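Local coordinates for protein beta-fructofuranosidase (Arthrobacter, PDB 3WPU) that belongs to the levansucrase/invertase family of beta-propeller proteins in the beta-fructosidase clan, at residues F248-P253 with E258-F263. Numbering follows the deposited sequence.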
# COMPACT_ATOMS: atom_id res chain seq x y z
N PHE A 248 -0.93 2.48 -7.89
CA PHE A 248 0.36 1.79 -7.91
C PHE A 248 0.63 1.36 -9.36
O PHE A 248 -0.15 0.59 -9.90
CB PHE A 248 0.29 0.54 -7.00
CG PHE A 248 1.51 -0.36 -7.09
CD1 PHE A 248 2.60 -0.15 -6.27
CD2 PHE A 248 1.57 -1.40 -8.03
CE1 PHE A 248 3.73 -0.95 -6.34
CE2 PHE A 248 2.70 -2.21 -8.09
CZ PHE A 248 3.78 -1.99 -7.28
N THR A 249 1.72 1.85 -9.95
CA THR A 249 2.07 1.56 -11.37
C THR A 249 3.20 0.55 -11.49
O THR A 249 4.03 0.42 -10.58
CB THR A 249 2.42 2.83 -12.19
OG1 THR A 249 3.77 3.26 -11.93
CG2 THR A 249 1.41 3.95 -11.98
N PHE A 250 3.27 -0.14 -12.64
CA PHE A 250 4.21 -1.22 -12.77
C PHE A 250 4.22 -1.68 -14.22
O PHE A 250 3.30 -1.39 -14.96
CB PHE A 250 3.83 -2.42 -11.90
CG PHE A 250 2.44 -2.94 -12.17
CD1 PHE A 250 2.24 -4.04 -13.01
CD2 PHE A 250 1.31 -2.33 -11.60
CE1 PHE A 250 0.98 -4.53 -13.24
CE2 PHE A 250 0.05 -2.82 -11.84
CZ PHE A 250 -0.12 -3.92 -12.66
N GLU A 251 5.30 -2.37 -14.56
CA GLU A 251 5.34 -3.18 -15.76
C GLU A 251 5.09 -4.63 -15.38
O GLU A 251 5.67 -5.15 -14.42
CB GLU A 251 6.70 -3.07 -16.42
CG GLU A 251 6.79 -3.79 -17.77
CD GLU A 251 8.20 -3.76 -18.34
OE1 GLU A 251 9.08 -4.46 -17.81
OE2 GLU A 251 8.41 -3.07 -19.34
N ASP A 252 4.25 -5.28 -16.16
CA ASP A 252 3.99 -6.70 -16.07
C ASP A 252 5.03 -7.42 -16.93
O ASP A 252 5.13 -7.11 -18.11
CB ASP A 252 2.59 -6.96 -16.61
CG ASP A 252 2.20 -8.42 -16.60
OD1 ASP A 252 2.90 -9.26 -16.00
OD2 ASP A 252 1.15 -8.68 -17.21
N PRO A 253 5.79 -8.37 -16.35
CA PRO A 253 6.79 -9.11 -17.15
C PRO A 253 6.16 -9.77 -18.39
O PRO A 253 6.82 -9.92 -19.44
CB PRO A 253 7.33 -10.16 -16.17
CG PRO A 253 7.11 -9.56 -14.81
CD PRO A 253 5.88 -8.71 -14.92
N GLU A 258 4.60 -1.97 -21.67
CA GLU A 258 3.34 -1.35 -21.30
C GLU A 258 3.41 -0.99 -19.83
O GLU A 258 4.19 -1.58 -19.11
CB GLU A 258 2.19 -2.32 -21.54
CG GLU A 258 2.01 -2.66 -23.01
CD GLU A 258 0.80 -3.52 -23.28
OE1 GLU A 258 0.40 -4.31 -22.40
OE2 GLU A 258 0.26 -3.40 -24.41
N THR A 259 2.65 0.02 -19.44
CA THR A 259 2.55 0.38 -18.01
C THR A 259 1.11 0.23 -17.54
O THR A 259 0.18 0.78 -18.15
CB THR A 259 3.05 1.81 -17.74
OG1 THR A 259 4.40 1.93 -18.21
CG2 THR A 259 3.02 2.13 -16.20
N PHE A 260 0.95 -0.44 -16.40
CA PHE A 260 -0.35 -0.64 -15.79
C PHE A 260 -0.38 0.02 -14.44
O PHE A 260 0.64 0.44 -13.93
CB PHE A 260 -0.68 -2.12 -15.64
CG PHE A 260 -0.89 -2.81 -16.96
CD1 PHE A 260 -2.14 -2.81 -17.55
CD2 PHE A 260 0.17 -3.44 -17.58
CE1 PHE A 260 -2.34 -3.43 -18.78
CE2 PHE A 260 -0.03 -4.06 -18.81
CZ PHE A 260 -1.27 -4.05 -19.39
N MET A 261 -1.59 0.11 -13.91
CA MET A 261 -1.84 0.67 -12.58
C MET A 261 -2.95 -0.12 -11.93
O MET A 261 -3.95 -0.42 -12.57
CB MET A 261 -2.27 2.13 -12.73
CG MET A 261 -2.72 2.86 -11.44
SD MET A 261 -3.63 4.36 -11.83
CE MET A 261 -2.40 5.37 -12.65
N VAL A 262 -2.81 -0.40 -10.64
CA VAL A 262 -3.92 -0.84 -9.83
C VAL A 262 -4.25 0.23 -8.81
O VAL A 262 -3.44 1.11 -8.50
CB VAL A 262 -3.70 -2.23 -9.14
CG1 VAL A 262 -3.63 -3.33 -10.20
CG2 VAL A 262 -2.46 -2.26 -8.30
N PHE A 263 -5.50 0.17 -8.37
CA PHE A 263 -6.02 1.15 -7.43
C PHE A 263 -7.25 0.56 -6.76
O PHE A 263 -7.80 -0.43 -7.21
CB PHE A 263 -6.38 2.46 -8.15
CG PHE A 263 -7.28 2.26 -9.34
CD1 PHE A 263 -8.65 2.28 -9.19
CD2 PHE A 263 -6.75 2.01 -10.58
CE1 PHE A 263 -9.49 2.05 -10.24
CE2 PHE A 263 -7.59 1.78 -11.65
CZ PHE A 263 -8.96 1.80 -11.49
O HOH W 1 6.95 -0.53 -18.90
O HOH W 2 3.35 -4.18 -18.52
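Strands 248-250 and 260-263 run antiparallel, their axes 4.6 Å apart at closest approach, as the two arms of a beta hairpin. F248 with V262 and F250 with F260 form hydrogen-bonded pairs, each with two reciprocal N-H to O bonds; T249 with M261 is the non-hydrogen-bonded pair between them. The four bonds differ in straightness: F260 N to F250 O is 2.9 Å with 173° at the hydrogen, whereas F250 N to F260 O bends to 143°. In the second, the donor is also tilted out of the carbonyl plane.

On the face carrying F248, F250, F260 and V262, the F250 ring lies over the partner strand. A chi1 of 56°, with CG between the backbone N and the carbonyl carbon, brings it there. F260 CB sits over one ring face in a CH-pi contact, 3.9 Å from the F250 centroid and offset toward the rim. V262 CG1 touches F250 CE2 at 4.1 Å, while V262 CG2 reaches CD2 of F248. On the other face, T249 CG2 meets the terminal methyl CE of M261 at 4.1 Å; T249 OG1 is hydrogen-bonded to R168.

Beyond the last pair, water takes over from direct pairing: one water donates to both E258 O and E251 OE2, the latter also bonded by G257 N. A second, accepting from D252 N (2.8 Å), probably donates to E258 O.

Strands 245-250, 260-266, 305-313 and 321-331 form an antiparallel meander with this hairpin at its edge, consistent with a propeller blade. W321 packs against T249 and M261, while Q341 and I342 of strand 340-345 touch F248 and F250.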